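Side-chain contacts in uncharacterized protein (PDB 5HBA), which is the globular C1q domain of a zebrafish complement C1q A subunit and probably helps recognise targets in innate immunity: residues A[25-28]-A[32-35]; A[52-57]-A[62-67]; A[80-83]-A[87-90]; A[40-43]-A[49-52]. All coordinates share one frame; numbering follows the deposited sequence.

Interaction 1 (A[25-28]-A[32-35]); sequences NDKL and NDDF
K27 NZ is the polar atom on which this contact closes, within the C1q jelly-roll sandwich, where the chain leaves strand 26-30 and loops toward strand 35-36. Its bond to F35 O is short, 2.8 Å from NZ to that oxygen; it lies in the carbonyl plane, with a C=O...NZ angle of 154°. K27 NZ also forms a looser salt bridge of 3.6 Å to D33 OD1, and a second ion pair joins it to D30, at the end of the same strand. The K27 chain leaves with CG anti to its own N (chi1 -173°), runs straight through CG, then bends at chi3 (-75°) and again at chi4, bringing NZ to the carbonyl. D33 meets it at about a right angle, so contact is confined to the charged ends. D30 also accepts the backbone N-H groups of D34 and F35, so one carboxylate pairs with the lysine and also holds the backbone there. A methionine in place of K27 would probably leave the carboxylates of D33 and D30 without their shared cation and F35 O without this donor. Beyond the contact, the F35 ring meets F6, while L28 packs on L76 of the second subunit. At the far end of the loop, N32 ND2 makes two weak bonds to the D34 carboxylate, 3.2 Å to D34 OD1 and 3.4 Å to D34 OD2.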
loop_
_atom_site.group_PDB
_atom_site.type_symbol
_atom_site.label_atom_id
_atom_site.label_comp_id
_atom_site.label_asym_id
_atom_site.label_seq_id
_atom_site.Cartn_x
_atom_site.Cartn_y
_atom_site.Cartn_z
ATOM N N ASN A 25 3.838 -19.281 -4.063
ATOM C CA ASN A 25 4.184 -20.206 -5.151
ATOM C C ASN A 25 4.664 -19.527 -6.441
ATOM O O ASN A 25 4.852 -20.189 -7.463
ATOM C CB ASN A 25 3.038 -21.188 -5.453
ATOM C CG ASN A 25 1.781 -20.494 -5.930
ATOM O OD1 ASN A 25 1.447 -19.394 -5.474
ATOM N ND2 ASN A 25 1.060 -21.139 -6.838
ATOM N N ASP A 26 4.873 -18.212 -6.394
ATOM C CA ASP A 26 5.395 -17.490 -7.555
ATOM C C ASP A 26 6.269 -16.322 -7.120
ATOM O O ASP A 26 5.840 -15.473 -6.336
ATOM C CB ASP A 26 4.247 -16.991 -8.444
ATOM C CG ASP A 26 4.715 -16.590 -9.832
ATOM O OD1 ASP A 26 5.938 -16.397 -10.029
ATOM O OD2 ASP A 26 3.855 -16.472 -10.733
ATOM N N LYS A 27 7.500 -16.287 -7.617
ATOM C CA LYS A 27 8.409 -15.185 -7.305
ATOM C C LYS A 27 8.492 -14.242 -8.504
ATOM O O LYS A 27 9.006 -14.604 -9.567
ATOM C CB LYS A 27 9.795 -15.726 -6.909
ATOM C CG LYS A 27 10.780 -14.676 -6.406
ATOM C CD LYS A 27 12.173 -15.279 -6.160
ATOM C CE LYS A 27 12.215 -16.109 -4.895
ATOM N NZ LYS A 27 13.548 -16.015 -4.205
ATOM N N LEU A 28 7.953 -13.039 -8.342
ATOM C CA LEU A 28 7.917 -12.053 -9.417
ATOM C C LEU A 28 9.252 -11.317 -9.547
ATOM O O LEU A 28 9.737 -11.073 -10.656
ATOM C CB LEU A 28 6.783 -11.051 -9.176
ATOM C CG LEU A 28 5.408 -11.392 -9.756
ATOM C CD1 LEU A 28 5.059 -12.872 -9.615
ATOM C CD2 LEU A 28 4.341 -10.536 -9.117
ATOM N N ASN A 32 18.148 -9.541 -4.676
ATOM C CA ASN A 32 19.274 -9.980 -3.877
ATOM C C ASN A 32 19.088 -11.407 -3.379
ATOM O O ASN A 32 19.857 -11.870 -2.542
ATOM C CB ASN A 32 19.468 -9.027 -2.700
ATOM C CG ASN A 32 20.859 -9.088 -2.126
ATOM O OD1 ASN A 32 21.843 -9.106 -2.866
ATOM N ND2 ASN A 32 20.952 -9.129 -0.798
ATOM N N ASP A 33 18.074 -12.099 -3.903
ATOM C CA ASP A 33 17.729 -13.457 -3.457
ATOM C C ASP A 33 17.555 -13.499 -1.935
ATOM O O ASP A 33 18.168 -14.323 -1.242
ATOM C CB ASP A 33 18.780 -14.478 -3.930
ATOM C CG ASP A 33 18.328 -15.924 -3.750
ATOM O OD1 ASP A 33 17.107 -16.191 -3.765
ATOM O OD2 ASP A 33 19.202 -16.802 -3.595
ATOM N N ASP A 34 16.716 -12.598 -1.428
ATOM C CA ASP A 34 16.515 -12.439 0.002
ATOM C C ASP A 34 15.273 -13.156 0.508
ATOM O O ASP A 34 15.066 -13.266 1.721
ATOM C CB ASP A 34 16.360 -10.955 0.335
ATOM C CG ASP A 34 17.677 -10.215 0.358
ATOM O OD1 ASP A 34 18.696 -10.807 0.765
ATOM O OD2 ASP A 34 17.688 -9.028 -0.023
ATOM N N PHE A 35 14.425 -13.604 -0.412
ATOM C CA PHE A 35 13.159 -14.211 -0.027
ATOM C C PHE A 35 13.085 -15.711 -0.325
ATOM O O PHE A 35 13.385 -16.150 -1.437
ATOM C CB PHE A 35 11.988 -13.510 -0.723
ATOM C CG PHE A 35 10.705 -13.599 0.047
ATOM C CD1 PHE A 35 9.930 -14.753 0.001
ATOM C CD2 PHE A 35 10.289 -12.540 0.842
ATOM C CE1 PHE A 35 8.759 -14.844 0.728
ATOM C CE2 PHE A 35 9.121 -12.622 1.574
ATOM C CZ PHE A 35 8.356 -13.777 1.523
#

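Interaction 2 (A[52-57]-A[62-67]); sequences FVFHAS and LCLRLK
Strand segments 52-57 and 62-67 run roughly antiparallel, their axes 152° apart in direction and 8.3 Å apart at closest approach, a spacing that marks two sheets packed face to face in the C1q sandwich. L64 CD1 is the central wedge: it lies 3.5 Å from A56 CB, tighter than usual van der Waals contact, and 3.7 Å from F54 CE1. Placing CG between backbone N and carbonyl carbon (chi1 67°) holds the F54 ring beside L64, whose CB also comes within 4.0 Å of F54 CZ; the two side chains meet at a slant. Toward the strand ends, L62 CD2 presses on the backbone, 3.3 Å from A56 O, and L66 CD1 reaches the stem of F52, 4.4 Å from F52 CB. The reverse sides of the strands do other work: C63 is in a disulfide with C79, and V53 packs on Y51 of the second subunit and H55 of the third. With no hydrogen bond between the segments and carbon meeting carbon at nearly every touch, cohesion here probably rests mainly on dispersion and exclusion of water, so the fit depends on shape more than on direction.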
loop_
_atom_site.group_PDB
_atom_site.type_symbol
_atom_site.label_atom_id
_atom_site.label_comp_id
_atom_site.label_asym_id
_atom_site.label_seq_id
_atom_site.Cartn_x
_atom_site.Cartn_y
_atom_site.Cartn_z
ATOM N N PHE A 52 8.052 -2.554 3.527
ATOM C CA PHE A 52 7.314 -3.791 3.266
ATOM C C PHE A 52 5.829 -3.466 3.089
ATOM O O PHE A 52 5.296 -2.589 3.772
ATOM C CB PHE A 52 7.462 -4.766 4.441
ATOM C CG PHE A 52 8.852 -5.301 4.621
ATOM C CD1 PHE A 52 9.258 -6.457 3.957
ATOM C CD2 PHE A 52 9.749 -4.672 5.476
ATOM C CE1 PHE A 52 10.550 -6.963 4.135
ATOM C CE2 PHE A 52 11.033 -5.171 5.654
ATOM C CZ PHE A 52 11.435 -6.313 4.976
ATOM N N VAL A 53 5.165 -4.180 2.186
ATOM C CA VAL A 53 3.731 -3.993 1.972
ATOM C C VAL A 53 3.137 -5.285 1.425
ATOM O O VAL A 53 3.787 -6.004 0.652
ATOM C CB VAL A 53 3.438 -2.787 1.030
ATOM C CG1 VAL A 53 3.848 -3.092 -0.408
ATOM C CG2 VAL A 53 1.958 -2.393 1.077
ATOM N N PHE A 54 1.920 -5.604 1.854
ATOM C CA PHE A 54 1.223 -6.760 1.305
ATOM C C PHE A 54 -0.194 -6.396 0.857
ATOM O O PHE A 54 -0.773 -5.411 1.334
ATOM C CB PHE A 54 1.177 -7.905 2.325
ATOM C CG PHE A 54 0.342 -7.603 3.531
ATOM C CD1 PHE A 54 -1.024 -7.861 3.529
ATOM C CD2 PHE A 54 0.915 -7.052 4.664
ATOM C CE1 PHE A 54 -1.806 -7.568 4.622
ATOM C CE2 PHE A 54 0.130 -6.750 5.782
ATOM C CZ PHE A 54 -1.229 -7.019 5.757
ATOM N N HIS A 55 -0.746 -7.207 -0.043
ATOM C CA HIS A 55 -2.140 -7.059 -0.481
ATOM C C HIS A 55 -2.722 -8.460 -0.555
ATOM O O HIS A 55 -2.207 -9.321 -1.289
ATOM C CB HIS A 55 -2.239 -6.403 -1.871
ATOM C CG HIS A 55 -1.398 -5.180 -2.034
ATOM N ND1 HIS A 55 -1.755 -3.941 -1.551
ATOM C CD2 HIS A 55 -0.205 -4.998 -2.675
ATOM C CE1 HIS A 55 -0.828 -3.064 -1.854
ATOM N NE2 HIS A 55 0.127 -3.667 -2.527
ATOM N N ALA A 56 -3.790 -8.708 0.194
ATOM C CA ALA A 56 -4.261 -10.086 0.336
ATOM C C ALA A 56 -5.772 -10.203 0.473
ATOM O O ALA A 56 -6.417 -9.331 1.064
ATOM C CB ALA A 56 -3.562 -10.759 1.529
ATOM N N SER A 57 -6.322 -11.296 -0.060
ATOM C CA SER A 57 -7.748 -11.573 0.056
ATOM C C SER A 57 -8.068 -13.024 0.377
ATOM O O SER A 57 -7.380 -13.956 -0.061
ATOM C CB SER A 57 -8.546 -11.121 -1.187
ATOM O OG SER A 57 -7.914 -11.475 -2.394
ATOM N N LEU A 62 -10.759 -11.540 7.091
ATOM C CA LEU A 62 -9.328 -11.723 6.856
ATOM C C LEU A 62 -8.514 -10.842 7.787
ATOM O O LEU A 62 -8.633 -9.611 7.762
ATOM C CB LEU A 62 -8.941 -11.435 5.397
ATOM C CG LEU A 62 -7.433 -11.529 5.091
ATOM C CD1 LEU A 62 -6.838 -12.881 5.500
ATOM C CD2 LEU A 62 -7.162 -11.267 3.619
ATOM N N CYS A 63 -7.700 -11.491 8.615
ATOM C CA CYS A 63 -6.776 -10.805 9.503
ATOM C C CYS A 63 -5.351 -11.279 9.203
ATOM O O CYS A 63 -5.089 -12.487 9.130
ATOM C CB CYS A 63 -7.123 -11.107 10.956
ATOM S SG CYS A 63 -8.451 -10.085 11.631
ATOM N N LEU A 64 -4.442 -10.326 9.016
ATOM C CA LEU A 64 -3.037 -10.634 8.796
ATOM C C LEU A 64 -2.149 -9.784 9.687
ATOM O O LEU A 64 -2.440 -8.602 9.953
ATOM C CB LEU A 64 -2.665 -10.428 7.324
ATOM C CG LEU A 64 -3.156 -11.500 6.345
ATOM C CD1 LEU A 64 -3.304 -10.907 4.978
ATOM C CD2 LEU A 64 -2.164 -12.673 6.271
ATOM N N ARG A 65 -1.071 -10.391 10.174
ATOM C CA ARG A 65 -0.077 -9.648 10.929
ATOM C C ARG A 65 1.177 -9.513 10.093
ATOM O O ARG A 65 1.577 -10.459 9.412
ATOM C CB ARG A 65 0.273 -10.377 12.231
ATOM C CG ARG A 65 -0.782 -10.294 13.294
ATOM C CD ARG A 65 -0.235 -10.723 14.666
ATOM N NE ARG A 65 -1.287 -10.632 15.678
ATOM C CZ ARG A 65 -2.027 -11.663 16.073
ATOM N NH1 ARG A 65 -1.813 -12.868 15.565
ATOM N NH2 ARG A 65 -2.974 -11.492 16.986
ATOM N N LEU A 66 1.794 -8.338 10.128
ATOM C CA LEU A 66 3.161 -8.213 9.622
ATOM C C LEU A 66 4.084 -8.388 10.821
ATOM O O LEU A 66 3.940 -7.679 11.826
ATOM C CB LEU A 66 3.386 -6.843 8.975
ATOM C CG LEU A 66 4.804 -6.521 8.500
ATOM C CD1 LEU A 66 5.158 -7.338 7.224
ATOM C CD2 LEU A 66 4.912 -5.029 8.241
ATOM N N LYS A 67 5.018 -9.330 10.731
ATOM C CA LYS A 67 5.856 -9.676 11.880
ATOM C C LYS A 67 7.346 -9.639 11.540
ATOM O O LYS A 67 7.721 -9.752 10.372
ATOM C CB LYS A 67 5.480 -11.070 12.421
ATOM C CG LYS A 67 4.099 -11.154 13.098
ATOM C CD LYS A 67 3.870 -12.513 13.776
ATOM C CE LYS A 67 4.415 -12.563 15.213
ATOM N NZ LYS A 67 3.596 -11.719 16.152
#

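Interaction 3 (A[80-83]-A[87-90])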
loop_
_atom_site.group_PDB
_atom_site.type_symbol
_atom_site.label_atom_id
_atom_site.label_comp_id
_atom_site.label_asym_id
_atom_site.label_seq_id
_atom_site.Cartn_x
_atom_site.Cartn_y
_atom_site.Cartn_z
ATOM N N ASP A 80 -9.865 -7.040 8.026
ATOM C CA ASP A 80 -11.176 -6.760 7.440
ATOM C C ASP A 80 -12.196 -7.682 8.111
ATOM O O ASP A 80 -12.186 -8.897 7.876
ATOM C CB ASP A 80 -11.177 -7.028 5.930
ATOM C CG ASP A 80 -10.694 -5.831 5.108
ATOM O OD1 ASP A 80 -10.304 -4.813 5.705
ATOM O OD2 ASP A 80 -10.682 -5.924 3.856
ATOM N N PHE A 81 -13.060 -7.109 8.946
ATOM C CA PHE A 81 -14.117 -7.876 9.607
ATOM C C PHE A 81 -15.431 -7.823 8.822
ATOM O O PHE A 81 -16.458 -7.394 9.349
ATOM C CB PHE A 81 -14.343 -7.373 11.042
ATOM C CG PHE A 81 -13.245 -7.744 11.998
ATOM C CD1 PHE A 81 -13.175 -9.024 12.530
ATOM C CD2 PHE A 81 -12.293 -6.810 12.376
ATOM C CE1 PHE A 81 -12.163 -9.371 13.418
ATOM C CE2 PHE A 81 -11.281 -7.143 13.261
ATOM C CZ PHE A 81 -11.211 -8.431 13.781
ATOM N N ASN A 82 -15.394 -8.269 7.568
ATOM C CA ASN A 82 -16.589 -8.301 6.732
ATOM C C ASN A 82 -17.356 -9.615 6.857
ATOM O O ASN A 82 -16.939 -10.525 7.588
ATOM C CB ASN A 82 -16.238 -8.038 5.262
ATOM C CG ASN A 82 -15.194 -9.003 4.727
ATOM O OD1 ASN A 82 -13.992 -8.725 4.773
ATOM N ND2 ASN A 82 -15.648 -10.140 4.204
ATOM N N SER A 83 -18.471 -9.703 6.134
ATOM C CA SER A 83 -19.346 -10.877 6.167
ATOM C C SER A 83 -18.751 -12.087 5.434
ATOM O O SER A 83 -17.877 -11.943 4.572
ATOM C CB SER A 83 -20.709 -10.543 5.559
ATOM O OG SER A 83 -20.719 -10.829 4.171
ATOM N N SER A 87 -15.520 -11.160 -0.187
ATOM C CA SER A 87 -14.068 -11.268 -0.315
ATOM C C SER A 87 -13.476 -9.883 -0.615
ATOM O O SER A 87 -13.833 -9.257 -1.614
ATOM C CB SER A 87 -13.717 -12.249 -1.438
ATOM O OG SER A 87 -12.314 -12.416 -1.548
ATOM N N LEU A 88 -12.594 -9.396 0.257
ATOM C CA LEU A 88 -12.014 -8.057 0.105
ATOM C C LEU A 88 -10.482 -8.113 0.123
ATOM O O LEU A 88 -9.901 -9.106 0.563
ATOM C CB LEU A 88 -12.497 -7.136 1.229
ATOM C CG LEU A 88 -14.005 -6.935 1.417
ATOM C CD1 LEU A 88 -14.302 -6.033 2.623
ATOM C CD2 LEU A 88 -14.617 -6.358 0.152
ATOM N N VAL A 89 -9.827 -7.061 -0.364
ATOM C CA VAL A 89 -8.365 -6.991 -0.306
ATOM C C VAL A 89 -7.927 -6.170 0.897
ATOM O O VAL A 89 -8.238 -4.980 0.990
ATOM C CB VAL A 89 -7.769 -6.381 -1.592
ATOM C CG1 VAL A 89 -6.244 -6.207 -1.458
ATOM C CG2 VAL A 89 -8.104 -7.265 -2.806
ATOM N N VAL A 90 -7.227 -6.814 1.832
ATOM C CA VAL A 90 -6.629 -6.107 2.954
ATOM C C VAL A 90 -5.190 -5.780 2.587
ATOM O O VAL A 90 -4.456 -6.637 2.100
ATOM C CB VAL A 90 -6.570 -6.967 4.229
ATOM C CG1 VAL A 90 -6.129 -6.112 5.421
ATOM C CG2 VAL A 90 -7.902 -7.598 4.516
HETATM O O HOH W 1 -12.446 -10.335 3.083
#
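D80 OD2 lies against the aliphatic side of strand 87-98, 3.3 Å from V90 CG2 and 3.4 Å from L88 CB, at one end of the C1q jelly-roll, where the chain passes from strand 75-80 in one sheet to strand 87-98 in the other. The D80 and V90 side chains lie alongside one another, pointing opposite ways, whereas L88 crosses D80 at about a right angle. N82 and L88 form the second half of the contact, also running past one another in opposite senses, with N82 OD1 3.5 Å from L88 CD1. No direct hydrogen bond spans the segments; a water does so instead, 2.8 Å from N82 OD1 and accepting from L88 N at 3.0 Å.

The next shell fixes these groups. N82 has CG between its backbone N and carbonyl carbon (chi1 56°), and its other amide atom, ND2, donates to S83 O at 2.9 Å with a bent N-H...O angle of 137°, which helps set which way the amide is turned. A leucine in place of N82 would probably leave the water without this partner and S83 O without its side-chain donor. Backbone bonds from D80 to L62 and from V90 to A56 anchor the two segments to their respective sheets. The same residues reach the trimer interface: L88 packs on L88 of the third subunit, and the second carboxylate oxygen of D80, OD1, accepts a hydrogen bond from V89 N of the third subunit.

Interaction 4 (A[40-43]-A[49-52])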
loop_
_atom_site.group_PDB
_atom_site.type_symbol
_atom_site.label_atom_id
_atom_site.label_comp_id
_atom_site.label_asym_id
_atom_site.label_seq_id
_atom_site.Cartn_x
_atom_site.Cartn_y
_atom_site.Cartn_z
ATOM N N GLY A 40 8.245 -18.593 3.536
ATOM C CA GLY A 40 7.508 -17.348 3.706
ATOM C C GLY A 40 8.309 -16.211 4.323
ATOM O O GLY A 40 7.746 -15.144 4.615
ATOM N N TYR A 41 9.613 -16.414 4.527
ATOM C CA TYR A 41 10.431 -15.383 5.190
ATOM C C TYR A 41 11.287 -14.561 4.235
ATOM O O TYR A 41 12.001 -15.115 3.397
ATOM C CB TYR A 41 11.402 -15.985 6.222
ATOM C CG TYR A 41 10.788 -16.651 7.430
ATOM C CD1 TYR A 41 10.049 -15.921 8.355
ATOM C CD2 TYR A 41 10.999 -18.006 7.674
ATOM C CE1 TYR A 41 9.497 -16.531 9.465
ATOM C CE2 TYR A 41 10.456 -18.624 8.780
ATOM C CZ TYR A 41 9.708 -17.883 9.673
ATOM O OH TYR A 41 9.168 -18.491 10.779
ATOM N N PHE A 42 11.245 -13.242 4.404
ATOM C CA PHE A 42 12.332 -12.388 3.949
ATOM C C PHE A 42 13.381 -12.450 5.044
ATOM O O PHE A 42 13.059 -12.253 6.215
ATOM C CB PHE A 42 11.870 -10.942 3.785
ATOM C CG PHE A 42 12.996 -9.967 3.572
ATOM C CD1 PHE A 42 13.486 -9.725 2.295
ATOM C CD2 PHE A 42 13.558 -9.287 4.645
ATOM C CE1 PHE A 42 14.520 -8.826 2.091
ATOM C CE2 PHE A 42 14.598 -8.388 4.447
ATOM C CZ PHE A 42 15.082 -8.162 3.169
ATOM N N THR A 43 14.626 -12.726 4.669
ATOM C CA THR A 43 15.737 -12.699 5.618
ATOM C C THR A 43 16.741 -11.631 5.198
ATOM O O THR A 43 17.316 -11.695 4.113
ATOM C CB THR A 43 16.469 -14.058 5.697
ATOM O OG1 THR A 43 15.564 -15.067 6.167
ATOM C CG2 THR A 43 17.668 -13.967 6.660
ATOM N N VAL A 49 17.219 0.183 6.420
ATOM C CA VAL A 49 15.824 0.548 6.590
ATOM C C VAL A 49 15.056 0.081 5.350
ATOM O O VAL A 49 15.476 0.338 4.216
ATOM C CB VAL A 49 15.685 2.061 6.808
ATOM C CG1 VAL A 49 14.226 2.466 6.857
ATOM C CG2 VAL A 49 16.386 2.458 8.107
ATOM N N TYR A 50 13.947 -0.623 5.569
ATOM C CA TYR A 50 13.232 -1.278 4.479
ATOM C C TYR A 50 11.779 -0.841 4.414
ATOM O O TYR A 50 11.209 -0.447 5.429
ATOM C CB TYR A 50 13.250 -2.791 4.699
ATOM C CG TYR A 50 14.557 -3.465 4.360
ATOM C CD1 TYR A 50 15.626 -3.439 5.247
ATOM C CD2 TYR A 50 14.710 -4.146 3.157
ATOM C CE1 TYR A 50 16.824 -4.068 4.936
ATOM C CE2 TYR A 50 15.896 -4.776 2.836
ATOM C CZ TYR A 50 16.951 -4.731 3.729
ATOM O OH TYR A 50 18.124 -5.366 3.396
ATOM N N TYR A 51 11.174 -0.944 3.232
ATOM C CA TYR A 51 9.723 -0.835 3.133
ATOM C C TYR A 51 9.110 -2.196 2.804
ATOM O O TYR A 51 9.589 -2.909 1.913
ATOM C CB TYR A 51 9.310 0.206 2.079
ATOM C CG TYR A 51 7.811 0.327 1.919
ATOM C CD1 TYR A 51 7.025 0.814 2.954
ATOM C CD2 TYR A 51 7.181 -0.068 0.744
ATOM C CE1 TYR A 51 5.660 0.917 2.823
ATOM C CE2 TYR A 51 5.811 0.036 0.599
ATOM C CZ TYR A 51 5.061 0.534 1.641
ATOM O OH TYR A 51 3.704 0.631 1.509
ATOM N N PHE A 52 8.052 -2.554 3.527
ATOM C CA PHE A 52 7.314 -3.791 3.266
ATOM C C PHE A 52 5.829 -3.466 3.089
ATOM O O PHE A 52 5.296 -2.589 3.772
ATOM C CB PHE A 52 7.462 -4.766 4.441
ATOM C CG PHE A 52 8.852 -5.301 4.621
ATOM C CD1 PHE A 52 9.258 -6.457 3.957
ATOM C CD2 PHE A 52 9.749 -4.672 5.476
ATOM C CE1 PHE A 52 10.550 -6.963 4.135
ATOM C CE2 PHE A 52 11.033 -5.171 5.654
ATOM C CZ PHE A 52 11.435 -6.313 4.976
#
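The F42 ring plays two opposite roles at once, offering its edge to the face of Y50 while receiving the edge of F52 on a face of its own. Both pairs have centroids 5.3 Å apart; the planes stand at 63° for F42 and Y50, an offset edge-to-face pair, and at 73° for F42 and F52, a T-shaped one. F42 CE2 stands 4.2 Å above the Y50 plane, toward its rim, and F42 CZ comes 3.5 Å from Y50 CE2, whereas F52 CE1 sits 3.8 Å above the F42 plane, displaced toward the rim, and F52 CZ lies 3.7 Å from F42 CD2. The rings do the bridging: even the nearest CA atoms, those of F42 and F52, are 10.0 Å apart, as expected for strands 41-43 and 48-59 in the two facing sheets of the C1q sandwich. Its CG lies opposite the backbone N about the CA-CB bond (chi1 169°), which carries the F42 ring across the gap to both partners. F6 also meets the F42 ring, and L98 touches all three members of the cluster. Y50 OH is hydrogen-bonded to V46 O, which ties the rim of its ring to the turn before its strand. The contact is wholly aromatic and apolar, and its edge-to-face pairings set weakly positive ring hydrogens toward pi faces, so dispersion is probably joined by a small directional electrostatic term.

From the N terminus the contacts follow in series, 1, 4, 2 and 3, and none encloses another. Interaction 1 closes the short loop leading to strand 35-36, linking strand 26-30 with that edge strand of the other sheet. Interaction 4 spans the passage from strand 41-43 into strand 48-59. These two touch, notably where D34 O meets T43 N. Interaction 4 hands over to interaction 2 at F52, which belongs to both; interaction 2 then closes the turn between strands 48-59 and 62-68. Interaction 3 closes the later loop into strand 87-98. Interactions 2, 3 and 4 each join the two sheets of the sandwich. Interactions 1 and 3 lie on opposite sides of the chain's centre, their centres about 27 Å apart.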